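Local coordinates for protein DNA polymerase III, beta subunit (Eubacterium rectale, PDB 3T0P) that probably tethers DNA polymerases and other proteins to DNA and makes them processive, as a ring-shaped head-to-tail homodimer encircling the duplex, at residues L159-E164 against S190-V195; R168-D173 against G240-I245; V194-T199 against V233-I238. All blocks are in the same frame, centred on the assembly; numbering follows the deposited sequence.

Contact 1: residues L159-E164 against S190-V195; sequences LFEIEE and SKKVVV
Phe160 and Ile162 pair with Val193 and Lys191 in an antiparallel ladder, each through both its N-H and its C=O. Phe160 N donates to Val193 O at 2.7 Å, and Val193 N returns the bond to Phe160 O. At the next hydrogen-bonded pair, Ile162 N reaches Lys191 O at 2.8 Å, and Lys191 N closes the second ring on Ile162 O at 3.1 Å. These four acceptors also receive CA-H groups, Ser190 CA coming within 3.2 Å of Ile162 O. In the non-hydrogen-bonded pairs, Leu159 and Glu161 turn their backbone groups to Val170 and Arg168 of strand 166-172, and Val194 O accepts from Ile238.

The side chains divide between two faces. On one, Phe160 CD1 packs obliquely against Val195 CG2 at 3.6 Å, and Phe160 CB meets Val193 CG2. On the other, Glu161 and Lys192 lie side by side with their CG atoms 3.8 Å apart, pointing the same way. Glu161 CG is anti to the backbone N (chi1 -167°) and the chain beyond is extended; the carboxylate's salt bridge is made through OE1 with Arg168, and its charged atoms do not touch those of Lys192. Lys191 likewise finds its counter-charge outside, in Glu126.

At the exposed end Glu163 bends at chi2 and brings OE1 to Ser190 OG in a weak contact of 3.2 Å. Water 1 joins that hydroxyl to Glu164 N. The chemistry thus grades from apolar packing around Phe160 to a solvated turn, with the backbone ladder, more than any charge pair, holding edge strand 187-196 to the sheet.

Contact 2: residues R168-D173 against G240-I245; sequences RVVSLD and GEYFKI
Leu172 fits its isobutyl group among Tyr242, Phe243 and Ile245. A chi1 of 66° sets its CG between the backbone N and the carbonyl carbon, among the three side chains. CD1 lies over a face of the Phe243 ring, 4.1 Å from the centroid, a CH-pi contact; CD2 meets Ile245 CG2 at 3.7 Å and also touches Phe243. Leu172 and Tyr242 reach tip to tip, Leu172 CG lying 3.5 Å from Tyr242 OH. An alanine in place of Leu172 would probably leave a gap between Tyr242, Phe243 and Ile245, with the Phe243 ring losing its CH-pi partner.

The two aromatic rings also brace each other: Phe243 CD2 sits over the centre of the Tyr242 ring, 3.6 Å above its plane, while Tyr242 CE2 lies at the edge of the Phe243 ring. Tyr242 CE2 touches Val170 CG1 as well, at 4.0 Å. Water 2 links the phenol to the strand, accepting from Leu172 N at 2.8 Å and bonding Tyr242 OH.

At the other end Arg168 and Ile245 meet tip to tip. The arginine chain bends at chi3 (99°), and Ile245 CD1 rests over one face of the guanidinium, 3.5 Å from Arg168 NH1. Salt bridges from NE to Glu161 and from NH1 to Asp246 hold the flat group beneath this methyl.

Strand 166-172 runs between strands 157-163 and 176-184, with Val170 packing on Leu159 of the one and Ile177 of the other. Segment 240-245, without regular structure, lies between strands 231-236 and 255-260 in the chain; the end-to-end direction of 242-245 is 93° from that of 168-172, and Phe243 touches Asn152 and Met155 in a preceding loop.

Contact 3: residues V194-T199 against V233-I238; sequences VVPGKT and VVSRLI. With ACT (acetate ion), chain T.
The pyrrolidine of Pro196, the one ring here, meets segment 233-238 along its CG and CD atoms: Pro196 CD lies 3.2 Å from Arg236 O, Ser235 OG is close to both carbons, and Pro196 CG touches Ile238 CG1. Ile238 CD1 reaches over to Pro196 CA and Val194 CG1. Beside the ring run two linked hydrogen bonds: Thr199 OG1 donates to Ser235 OG at 2.7 Å, and Ser235 OG donates to Arg236 O at 2.9 Å, the donor lying 17° out of the carbonyl plane. Ser235 OG, anti to its backbone N, is therefore fixed by two bonds. Val194 O accepts from Ile238 N at 2.8 Å, and water 3 spans Val194 N and Ile238 O. Lys198, curled at chi3 and chi4, holds an acetate, probably from the crystallisation liquor, with OXT 2.7 Å from Lys198 NZ; the same ammonium forms a salt bridge with Asp49.

Pro196 is the N-cap where strand 187-196 gives way to helix 197-206. Strand 231-236 lies between strands 223-228 and 52-58; Thr199 packs on Leu52, so the helix start meets a strand of the N-terminal domain.

Along the chain, segment 159-164 opens contact 1 and strand 166-172 then opens contact 2. Contact 1 closes at 190-195, after strands 166-172 and 176-184, while contact 2 is still open, so the two cross. The strand that ends contact 1 begins contact 3, which shares Val194 and Val195; its loop, through helix 197-206 and strands 214-220 and 223-228, closes at 233-238. Contact 2 closes last, at 240-245, with contact 3 nested inside it. Tyr242 and Val194 pack together where the three converge. Contact 1 is internal to one sheet, contact 2 fastens a loop onto it, and contact 3 joins it to the sheet of strands 231-236 and 52-58, which reaches into the N-terminal domain.

Contact 1: residues L159-E164 against S190-V195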
ATOM      1  N   LEU B 159      27.360 -10.182   8.271  1.00 49.11           N
ATOM      2  CA  LEU B 159      28.525 -10.174   9.129  1.00 49.05           C
ATOM      3  C   LEU B 159      28.582  -8.850   9.913  1.00 55.69           C
ATOM      4  O   LEU B 159      28.430  -7.771   9.333  1.00 54.56           O
ATOM      5  CB  LEU B 159      29.817 -10.356   8.308  1.00 48.93           C
ATOM      6  CG  LEU B 159      31.143 -10.297   9.099  1.00 53.16           C
ATOM      7  CD1 LEU B 159      31.399 -11.590   9.850  1.00 52.50           C
ATOM      8  CD2 LEU B 159      32.302  -9.996   8.178  1.00 54.99           C
ATOM      9  N   PHE B 160      28.806  -8.951  11.230  1.00 53.33           N
ATOM     10  CA  PHE B 160      29.028  -7.820  12.121  1.00 52.07           C
ATOM     11  C   PHE B 160      30.446  -7.984  12.664  1.00 55.14           C
ATOM     12  O   PHE B 160      30.731  -8.984  13.321  1.00 56.40           O
ATOM     13  CB  PHE B 160      27.956  -7.772  13.218  1.00 53.77           C
ATOM     14  CG  PHE B 160      26.722  -7.019  12.777  1.00 54.54           C
ATOM     15  CD1 PHE B 160      25.849  -7.564  11.836  1.00 56.26           C
ATOM     16  CD2 PHE B 160      26.431  -5.766  13.299  1.00 57.45           C
ATOM     17  CE1 PHE B 160      24.723  -6.858  11.407  1.00 56.05           C
ATOM     18  CE2 PHE B 160      25.293  -5.062  12.876  1.00 59.74           C
ATOM     19  CZ  PHE B 160      24.455  -5.609  11.919  1.00 56.11           C
ATOM     20  N   GLU B 161      31.364  -7.066  12.304  1.00 49.46           N
ATOM     21  CA  GLU B 161      32.766  -7.150  12.707  1.00 49.74           C
ATOM     22  C   GLU B 161      33.230  -5.875  13.418  1.00 54.54           C
ATOM     23  O   GLU B 161      33.052  -4.769  12.906  1.00 54.24           O
ATOM     24  CB  GLU B 161      33.631  -7.430  11.489  1.00 50.90           C
ATOM     25  CG  GLU B 161      35.050  -7.849  11.803  1.00 65.54           C
ATOM     26  CD  GLU B 161      35.895  -8.132  10.577  1.00 96.82           C
ATOM     27  OE1 GLU B 161      35.391  -7.961   9.441  1.00 77.56           O
ATOM     28  OE2 GLU B 161      37.075  -8.512  10.753  1.00104.37           O
ATOM     29  N   ILE B 162      33.804  -6.049  14.607  1.00 51.73           N
ATOM     30  CA  ILE B 162      34.305  -4.974  15.464  1.00 52.51           C
ATOM     31  C   ILE B 162      35.772  -5.216  15.748  1.00 61.03           C
ATOM     32  O   ILE B 162      36.148  -6.329  16.106  1.00 60.60           O
ATOM     33  CB  ILE B 162      33.494  -4.887  16.788  1.00 54.70           C
ATOM     34  CG1 ILE B 162      32.079  -4.361  16.555  1.00 53.24           C
ATOM     35  CG2 ILE B 162      34.222  -4.041  17.841  1.00 56.43           C
ATOM     36  CD1 ILE B 162      31.041  -4.902  17.552  1.00 57.65           C
ATOM     37  N   GLU B 163      36.590  -4.167  15.567  1.00 61.62           N
ATOM     38  CA  GLU B 163      38.026  -4.085  15.844  1.00 64.30           C
ATOM     39  C   GLU B 163      38.273  -2.684  16.374  1.00 66.11           C
ATOM     40  O   GLU B 163      38.003  -1.711  15.665  1.00 64.50           O
ATOM     41  CB  GLU B 163      38.893  -4.371  14.582  1.00 67.09           C
ATOM     42  CG  GLU B 163      38.531  -5.618  13.782  1.00 87.31           C
ATOM     43  CD  GLU B 163      38.937  -6.964  14.357  1.00118.52           C
ATOM     44  OE1 GLU B 163      40.141  -7.147  14.655  1.00121.55           O
ATOM     45  OE2 GLU B 163      38.066  -7.863  14.435  1.00105.92           O
ATOM     46  N   GLU B 164      38.762  -2.570  17.606  1.00 64.03           N
ATOM     47  CA  GLU B 164      38.996  -1.318  18.328  1.00 65.16           C
ATOM     48  C   GLU B 164      37.742  -0.424  18.279  1.00 66.45           C
ATOM     49  O   GLU B 164      36.755  -0.782  18.914  1.00 65.30           O
ATOM     50  CB  GLU B 164      40.287  -0.576  17.913  1.00 68.35           C
ATOM     51  CG  GLU B 164      40.471  -0.022  16.503  1.00 83.40           C
ATOM     52  N   SER B 190      37.664  -7.348  19.975  1.00 64.10           N
ATOM     53  CA  SER B 190      37.365  -7.876  18.661  1.00 63.22           C
ATOM     54  C   SER B 190      36.197  -8.861  18.734  1.00 66.42           C
ATOM     55  O   SER B 190      36.098  -9.656  19.672  1.00 67.30           O
ATOM     56  CB  SER B 190      38.592  -8.531  18.052  1.00 66.74           C
ATOM     57  OG  SER B 190      39.531  -7.513  17.753  1.00 78.31           O
ATOM     58  N   LYS B 191      35.306  -8.755  17.756  1.00 59.99           N
ATOM     59  CA  LYS B 191      34.120  -9.599  17.617  0.50 59.02           C
ATOM     60  C   LYS B 191      33.808  -9.737  16.143  1.00 62.36           C
ATOM     61  O   LYS B 191      33.961  -8.768  15.405  1.00 61.86           O
ATOM     62  CB  LYS B 191      32.921  -9.018  18.399  0.50 59.71           C
ATOM     63  CG  LYS B 191      32.686  -9.724  19.721  0.50 68.70           C
ATOM     64  CD  LYS B 191      32.051  -8.808  20.751  0.50 73.04           C
ATOM     65  CE  LYS B 191      32.078  -9.439  22.118  0.50 69.95           C
ATOM     66  NZ  LYS B 191      31.802  -8.443  23.174  0.50 73.77           N
ATOM     67  N   LYS B 192      33.404 -10.938  15.716  1.00 59.31           N
ATOM     68  CA  LYS B 192      33.053 -11.274  14.338  1.00 57.54           C
ATOM     69  C   LYS B 192      31.908 -12.287  14.389  1.00 58.48           C
ATOM     70  O   LYS B 192      32.120 -13.436  14.761  1.00 60.42           O
ATOM     71  CB  LYS B 192      34.306 -11.837  13.628  1.00 60.61           C
ATOM     72  CG  LYS B 192      34.370 -11.559  12.146  1.00 73.56           C
ATOM     73  CD  LYS B 192      35.514 -12.321  11.480  1.00 77.90           C
ATOM     74  CE  LYS B 192      35.331 -12.371   9.978  1.00 83.60           C
ATOM     75  NZ  LYS B 192      36.548 -12.866   9.259  1.00 83.48           N
ATOM     76  N   VAL B 193      30.685 -11.847  14.094  1.00 52.09           N
ATOM     77  CA  VAL B 193      29.486 -12.691  14.148  1.00 50.49           C
ATOM     78  C   VAL B 193      28.608 -12.492  12.908  1.00 54.49           C
ATOM     79  O   VAL B 193      28.690 -11.458  12.235  1.00 54.87           O
ATOM     80  CB  VAL B 193      28.655 -12.462  15.438  1.00 52.54           C
ATOM     81  CG1 VAL B 193      29.463 -12.815  16.687  1.00 52.73           C
ATOM     82  CG2 VAL B 193      28.078 -11.044  15.515  1.00 50.34           C
ATOM     83  N   VAL B 194      27.746 -13.475  12.632  1.00 49.20           N
ATOM     84  CA  VAL B 194      26.829 -13.420  11.506  1.00 47.36           C
ATOM     85  C   VAL B 194      25.400 -13.453  12.081  1.00 51.95           C
ATOM     86  O   VAL B 194      24.976 -14.445  12.691  1.00 52.37           O
ATOM     87  CB  VAL B 194      27.089 -14.523  10.446  1.00 50.65           C
ATOM     88  CG1 VAL B 194      26.180 -14.342   9.228  1.00 48.99           C
ATOM     89  CG2 VAL B 194      28.551 -14.538  10.013  1.00 51.22           C
ATOM     90  N   VAL B 195      24.699 -12.330  11.912  1.00 46.40           N
ATOM     91  CA  VAL B 195      23.345 -12.100  12.390  1.00 46.19           C
ATOM     92  C   VAL B 195      22.353 -12.513  11.288  1.00 51.40           C
ATOM     93  O   VAL B 195      22.490 -12.020  10.170  1.00 50.18           O
ATOM     94  CB  VAL B 195      23.115 -10.613  12.825  1.00 46.37           C
ATOM     95  CG1 VAL B 195      21.741 -10.438  13.470  1.00 42.97           C
ATOM     96  CG2 VAL B 195      24.233 -10.125  13.764  1.00 46.72           C
TER
HETATM   97  O   HOH W   1      39.390  -5.169  19.318  1.00 60.43           O

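Contact 2: residues R168-D173 against G240-I245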
ATOM      1  N   ARG B 168      32.184  -2.939  11.066  1.00 51.82           N
ATOM      2  CA  ARG B 168      32.040  -3.236   9.640  1.00 50.98           C
ATOM      3  C   ARG B 168      30.875  -4.187   9.494  1.00 50.98           C
ATOM      4  O   ARG B 168      30.815  -5.173  10.235  1.00 49.68           O
ATOM      5  CB  ARG B 168      33.365  -3.823   9.107  1.00 52.43           C
ATOM      6  CG  ARG B 168      33.339  -4.353   7.700  1.00 67.85           C
ATOM      7  CD  ARG B 168      34.752  -4.675   7.253  1.00 73.57           C
ATOM      8  NE  ARG B 168      35.067  -6.098   7.365  1.00 78.87           N
ATOM      9  CZ  ARG B 168      35.910  -6.737   6.559  1.00 94.46           C
ATOM     10  NH1 ARG B 168      36.524  -6.085   5.574  1.00 78.34           N
ATOM     11  NH2 ARG B 168      36.133  -8.034   6.718  1.00 81.17           N
ATOM     12  N   VAL B 169      29.910  -3.848   8.596  1.00 44.91           N
ATOM     13  CA  VAL B 169      28.707  -4.632   8.330  1.00 43.68           C
ATOM     14  C   VAL B 169      28.780  -5.094   6.895  1.00 48.42           C
ATOM     15  O   VAL B 169      29.028  -4.284   6.003  1.00 47.42           O
ATOM     16  CB  VAL B 169      27.414  -3.848   8.672  1.00 46.38           C
ATOM     17  CG1 VAL B 169      26.156  -4.642   8.321  1.00 44.87           C
ATOM     18  CG2 VAL B 169      27.410  -3.463  10.153  1.00 46.28           C
ATOM     19  N   VAL B 170      28.649  -6.422   6.680  1.00 46.56           N
ATOM     20  CA  VAL B 170      28.830  -7.052   5.362  1.00 46.05           C
ATOM     21  C   VAL B 170      27.662  -7.972   5.032  1.00 49.44           C
ATOM     22  O   VAL B 170      27.245  -8.762   5.874  1.00 49.24           O
ATOM     23  CB  VAL B 170      30.176  -7.851   5.287  1.00 49.61           C
ATOM     24  CG1 VAL B 170      30.426  -8.443   3.902  1.00 49.53           C
ATOM     25  CG2 VAL B 170      31.367  -7.011   5.714  1.00 49.85           C
ATOM     26  N   SER B 171      27.175  -7.896   3.783  1.00 43.82           N
ATOM     27  CA  SER B 171      26.223  -8.830   3.196  1.00 42.67           C
ATOM     28  C   SER B 171      26.699  -9.192   1.787  1.00 50.06           C
ATOM     29  O   SER B 171      27.386  -8.395   1.139  1.00 50.50           O
ATOM     30  CB  SER B 171      24.815  -8.277   3.172  1.00 42.38           C
ATOM     31  OG  SER B 171      24.752  -7.119   2.364  1.00 50.43           O
ATOM     32  N   LEU B 172      26.393 -10.411   1.341  1.00 46.87           N
ATOM     33  CA  LEU B 172      26.751 -10.897   0.021  1.00 47.24           C
ATOM     34  C   LEU B 172      25.811 -12.027  -0.384  1.00 51.84           C
ATOM     35  O   LEU B 172      25.271 -12.723   0.465  1.00 51.56           O
ATOM     36  CB  LEU B 172      28.244 -11.313  -0.080  1.00 48.44           C
ATOM     37  CG  LEU B 172      28.758 -12.508   0.725  1.00 54.22           C
ATOM     38  CD1 LEU B 172      28.697 -13.803  -0.089  1.00 54.73           C
ATOM     39  CD2 LEU B 172      30.205 -12.297   1.104  1.00 56.98           C
ATOM     40  N   ASP B 173      25.594 -12.192  -1.681  1.00 50.75           N
ATOM     41  CA  ASP B 173      24.691 -13.227  -2.177  1.00 50.65           C
ATOM     42  C   ASP B 173      25.342 -14.071  -3.290  1.00 55.40           C
ATOM     43  O   ASP B 173      24.680 -14.924  -3.871  1.00 56.87           O
ATOM     44  CB  ASP B 173      23.385 -12.579  -2.658  1.00 50.65           C
ATOM     45  CG  ASP B 173      23.546 -11.567  -3.787  1.00 59.19           C
ATOM     46  OD1 ASP B 173      24.697 -11.367  -4.256  1.00 60.99           O
ATOM     47  OD2 ASP B 173      22.518 -10.994  -4.224  1.00 60.03           O
ATOM     48  N   GLY B 240      29.673 -20.875  11.800  1.00 66.02           N
ATOM     49  CA  GLY B 240      30.594 -21.081  10.680  1.00 65.49           C
ATOM     50  C   GLY B 240      31.523 -19.928  10.347  1.00 69.63           C
ATOM     51  O   GLY B 240      31.303 -18.779  10.752  1.00 68.70           O
ATOM     52  N   GLU B 241      32.572 -20.231   9.578  1.00 68.21           N
ATOM     53  CA  GLU B 241      33.545 -19.224   9.168  1.00 67.70           C
ATOM     54  C   GLU B 241      32.974 -18.435   7.994  1.00 68.66           C
ATOM     55  O   GLU B 241      32.616 -19.033   6.981  1.00 67.40           O
ATOM     56  CB  GLU B 241      34.894 -19.874   8.816  1.00 70.41           C
ATOM     57  N   TYR B 242      32.821 -17.104   8.154  1.00 64.67           N
ATOM     58  CA  TYR B 242      32.296 -16.253   7.084  1.00 64.07           C
ATOM     59  C   TYR B 242      33.336 -16.173   5.963  1.00 71.43           C
ATOM     60  O   TYR B 242      34.530 -16.402   6.198  1.00 72.06           O
ATOM     61  CB  TYR B 242      31.913 -14.843   7.588  1.00 63.18           C
ATOM     62  CG  TYR B 242      30.975 -14.083   6.667  1.00 62.71           C
ATOM     63  CD1 TYR B 242      29.624 -14.403   6.595  1.00 63.70           C
ATOM     64  CD2 TYR B 242      31.438 -13.031   5.876  1.00 63.06           C
ATOM     65  CE1 TYR B 242      28.754 -13.694   5.768  1.00 63.07           C
ATOM     66  CE2 TYR B 242      30.576 -12.316   5.041  1.00 61.95           C
ATOM     67  CZ  TYR B 242      29.236 -12.656   4.988  1.00 67.66           C
ATOM     68  OH  TYR B 242      28.373 -11.975   4.170  1.00 65.03           O
ATOM     69  N   PHE B 243      32.872 -15.870   4.750  1.00 68.14           N
ATOM     70  CA  PHE B 243      33.672 -15.750   3.534  1.00 68.55           C
ATOM     71  C   PHE B 243      34.862 -14.797   3.721  1.00 76.44           C
ATOM     72  O   PHE B 243      34.726 -13.753   4.366  1.00 76.05           O
ATOM     73  CB  PHE B 243      32.772 -15.267   2.376  1.00 68.32           C
ATOM     74  CG  PHE B 243      31.472 -16.040   2.292  1.00 68.43           C
ATOM     75  CD1 PHE B 243      31.401 -17.239   1.592  1.00 70.83           C
ATOM     76  CD2 PHE B 243      30.333 -15.597   2.966  1.00 68.60           C
ATOM     77  CE1 PHE B 243      30.223 -17.982   1.563  1.00 71.08           C
ATOM     78  CE2 PHE B 243      29.151 -16.340   2.932  1.00 70.10           C
ATOM     79  CZ  PHE B 243      29.105 -17.526   2.231  1.00 68.87           C
ATOM     80  N   LYS B 244      36.027 -15.170   3.182  1.00 76.30           N
ATOM     81  CA  LYS B 244      37.214 -14.314   3.234  1.00 77.78           C
ATOM     82  C   LYS B 244      37.044 -13.305   2.106  1.00 82.25           C
ATOM     83  O   LYS B 244      37.156 -13.672   0.939  1.00 82.62           O
ATOM     84  CB  LYS B 244      38.548 -15.110   3.164  1.00 82.36           C
ATOM     85  CG  LYS B 244      38.531 -16.437   2.398  1.00100.38           C
ATOM     86  N   ILE B 245      36.630 -12.074   2.451  1.00 78.48           N
ATOM     87  CA  ILE B 245      36.315 -11.056   1.454  1.00 77.94           C
ATOM     88  C   ILE B 245      37.421 -10.006   1.292  1.00 81.26           C
ATOM     89  O   ILE B 245      37.467  -9.358   0.244  1.00 79.44           O
ATOM     90  CB  ILE B 245      34.935 -10.381   1.729  1.00 80.06           C
ATOM     91  CG1 ILE B 245      34.820  -9.776   3.146  1.00 80.55           C
ATOM     92  CG2 ILE B 245      33.802 -11.351   1.457  1.00 80.56           C
ATOM     93  CD1 ILE B 245      35.057  -8.271   3.221  1.00 90.00           C
TER
HETATM   94  O   HOH W   2      25.232 -12.031   3.343  1.00 57.10           O

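Contact 3: residues V194-T199 against V233-I238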
ATOM      1  N   VAL B 194      27.746 -13.475  12.632  1.00 49.20           N
ATOM      2  CA  VAL B 194      26.829 -13.420  11.506  1.00 47.36           C
ATOM      3  C   VAL B 194      25.400 -13.453  12.081  1.00 51.95           C
ATOM      4  O   VAL B 194      24.976 -14.445  12.691  1.00 52.37           O
ATOM      5  CB  VAL B 194      27.089 -14.523  10.446  1.00 50.65           C
ATOM      6  CG1 VAL B 194      26.180 -14.342   9.228  1.00 48.99           C
ATOM      7  CG2 VAL B 194      28.551 -14.538  10.013  1.00 51.22           C
ATOM      8  N   VAL B 195      24.699 -12.330  11.912  1.00 46.40           N
ATOM      9  CA  VAL B 195      23.345 -12.100  12.390  1.00 46.19           C
ATOM     10  C   VAL B 195      22.353 -12.513  11.288  1.00 51.40           C
ATOM     11  O   VAL B 195      22.490 -12.020  10.170  1.00 50.18           O
ATOM     12  CB  VAL B 195      23.115 -10.613  12.825  1.00 46.37           C
ATOM     13  CG1 VAL B 195      21.741 -10.438  13.470  1.00 42.97           C
ATOM     14  CG2 VAL B 195      24.233 -10.125  13.764  1.00 46.72           C
ATOM     15  N   PRO B 196      21.325 -13.349  11.597  1.00 47.62           N
ATOM     16  CA  PRO B 196      20.333 -13.712  10.570  1.00 47.38           C
ATOM     17  C   PRO B 196      19.676 -12.485   9.928  1.00 49.50           C
ATOM     18  O   PRO B 196      19.473 -11.478  10.607  1.00 49.33           O
ATOM     19  CB  PRO B 196      19.293 -14.526  11.357  1.00 49.17           C
ATOM     20  CG  PRO B 196      20.056 -15.071  12.521  1.00 52.98           C
ATOM     21  CD  PRO B 196      21.025 -14.005  12.889  1.00 48.34           C
ATOM     22  N   GLY B 197      19.392 -12.574   8.627  1.00 43.82           N
ATOM     23  CA  GLY B 197      18.771 -11.505   7.857  1.00 42.47           C
ATOM     24  C   GLY B 197      17.418 -11.122   8.400  1.00 47.21           C
ATOM     25  O   GLY B 197      17.134  -9.931   8.566  1.00 47.50           O
ATOM     26  N   LYS B 198      16.596 -12.139   8.740  1.00 43.97           N
ATOM     27  CA  LYS B 198      15.265 -11.921   9.312  1.00 43.65           C
ATOM     28  C   LYS B 198      15.330 -11.077  10.612  1.00 46.57           C
ATOM     29  O   LYS B 198      14.466 -10.250  10.823  1.00 47.65           O
ATOM     30  CB  LYS B 198      14.567 -13.254   9.577  1.00 46.93           C
ATOM     31  CG  LYS B 198      13.073 -13.110   9.916  1.00 51.91           C
ATOM     32  CD  LYS B 198      12.368 -14.482  10.081  1.00 60.11           C
ATOM     33  CE  LYS B 198      12.853 -15.340  11.253  1.00 65.78           C
ATOM     34  NZ  LYS B 198      12.641 -14.695  12.583  1.00 63.56           N
ATOM     35  N   THR B 199      16.352 -11.278  11.464  1.00 41.40           N
ATOM     36  CA  THR B 199      16.506 -10.518  12.713  1.00 40.49           C
ATOM     37  C   THR B 199      16.646  -9.031  12.435  1.00 40.73           C
ATOM     38  O   THR B 199      15.983  -8.226  13.068  1.00 39.53           O
ATOM     39  CB  THR B 199      17.709 -11.030  13.485  1.00 42.26           C
ATOM     40  OG1 THR B 199      17.390 -12.342  13.937  1.00 46.16           O
ATOM     41  CG2 THR B 199      18.095 -10.111  14.651  1.00 38.50           C
ATOM     42  N   VAL B 233      15.458  -7.522  22.193  1.00 43.91           N
ATOM     43  CA  VAL B 233      15.449  -8.397  21.044  1.00 41.34           C
ATOM     44  C   VAL B 233      16.593  -9.341  21.245  1.00 47.47           C
ATOM     45  O   VAL B 233      17.711  -8.887  21.527  1.00 48.66           O
ATOM     46  CB  VAL B 233      15.533  -7.627  19.713  1.00 42.18           C
ATOM     47  CG1 VAL B 233      15.707  -8.586  18.552  1.00 41.81           C
ATOM     48  CG2 VAL B 233      14.299  -6.753  19.503  1.00 40.56           C
ATOM     49  N   VAL B 234      16.308 -10.659  21.185  1.00 44.39           N
ATOM     50  CA  VAL B 234      17.317 -11.707  21.312  1.00 44.71           C
ATOM     51  C   VAL B 234      17.313 -12.588  20.056  1.00 48.18           C
ATOM     52  O   VAL B 234      16.263 -13.048  19.625  1.00 47.11           O
ATOM     53  CB  VAL B 234      17.127 -12.534  22.595  1.00 49.41           C
ATOM     54  CG1 VAL B 234      18.241 -13.582  22.733  1.00 49.70           C
ATOM     55  CG2 VAL B 234      17.086 -11.625  23.820  1.00 49.21           C
ATOM     56  N   SER B 235      18.480 -12.812  19.468  1.00 46.13           N
ATOM     57  CA  SER B 235      18.568 -13.619  18.264  1.00 45.34           C
ATOM     58  C   SER B 235      19.712 -14.578  18.322  1.00 49.76           C
ATOM     59  O   SER B 235      20.786 -14.242  18.829  1.00 50.61           O
ATOM     60  CB  SER B 235      18.711 -12.724  17.035  1.00 46.80           C
ATOM     61  OG  SER B 235      18.931 -13.442  15.830  1.00 50.39           O
ATOM     62  N   ARG B 236      19.500 -15.791  17.772  1.00 46.47           N
ATOM     63  CA  ARG B 236      20.560 -16.780  17.585  1.00 45.41           C
ATOM     64  C   ARG B 236      21.505 -16.245  16.520  1.00 48.83           C
ATOM     65  O   ARG B 236      21.100 -15.401  15.736  1.00 46.92           O
ATOM     66  CB  ARG B 236      19.984 -18.115  17.138  1.00 45.71           C
ATOM     67  CG  ARG B 236      19.223 -18.909  18.205  1.00 56.90           C
ATOM     68  CD  ARG B 236      19.095 -20.395  17.840  1.00 71.11           C
ATOM     69  NE  ARG B 236      18.850 -20.615  16.406  1.00 86.37           N
ATOM     70  CZ  ARG B 236      17.773 -21.209  15.895  1.00100.60           C
ATOM     71  NH1 ARG B 236      16.830 -21.697  16.695  1.00 79.84           N
ATOM     72  NH2 ARG B 236      17.640 -21.339  14.580  1.00 89.21           N
ATOM     73  N   LEU B 237      22.760 -16.678  16.509  1.00 46.75           N
ATOM     74  CA  LEU B 237      23.723 -16.262  15.504  1.00 46.84           C
ATOM     75  C   LEU B 237      23.961 -17.418  14.533  1.00 53.44           C
ATOM     76  O   LEU B 237      23.720 -18.564  14.889  1.00 54.45           O
ATOM     77  CB  LEU B 237      25.044 -15.845  16.187  1.00 47.28           C
ATOM     78  CG  LEU B 237      24.997 -14.586  17.039  1.00 50.61           C
ATOM     79  CD1 LEU B 237      26.257 -14.472  17.856  1.00 52.16           C
ATOM     80  CD2 LEU B 237      24.774 -13.329  16.179  1.00 46.84           C
ATOM     81  N   ILE B 238      24.429 -17.133  13.313  1.00 50.79           N
ATOM     82  CA  ILE B 238      24.717 -18.196  12.340  1.00 50.82           C
ATOM     83  C   ILE B 238      26.139 -18.731  12.586  1.00 58.96           C
ATOM     84  O   ILE B 238      27.095 -17.949  12.646  1.00 57.31           O
ATOM     85  CB  ILE B 238      24.519 -17.715  10.886  1.00 51.11           C
ATOM     86  CG1 ILE B 238      23.124 -17.081  10.719  1.00 49.03           C
ATOM     87  CG2 ILE B 238      24.754 -18.876   9.912  1.00 50.70           C
ATOM     88  CD1 ILE B 238      22.860 -16.399   9.411  1.00 52.33           C
TER
HETATM   89  C   ACT T 377       9.410 -13.702  12.166  1.00 78.07           C
HETATM   90  O   ACT T 377       8.478 -13.014  11.781  1.00 78.38           O
HETATM   91  OXT ACT T 377      10.439 -13.153  12.546  1.00 77.15           O
HETATM   92  CH3 ACT T 377       9.266 -15.208  12.104  1.00 77.36           C
HETATM   93  O   HOH W   3      27.999 -15.794  13.946  1.00 44.29           O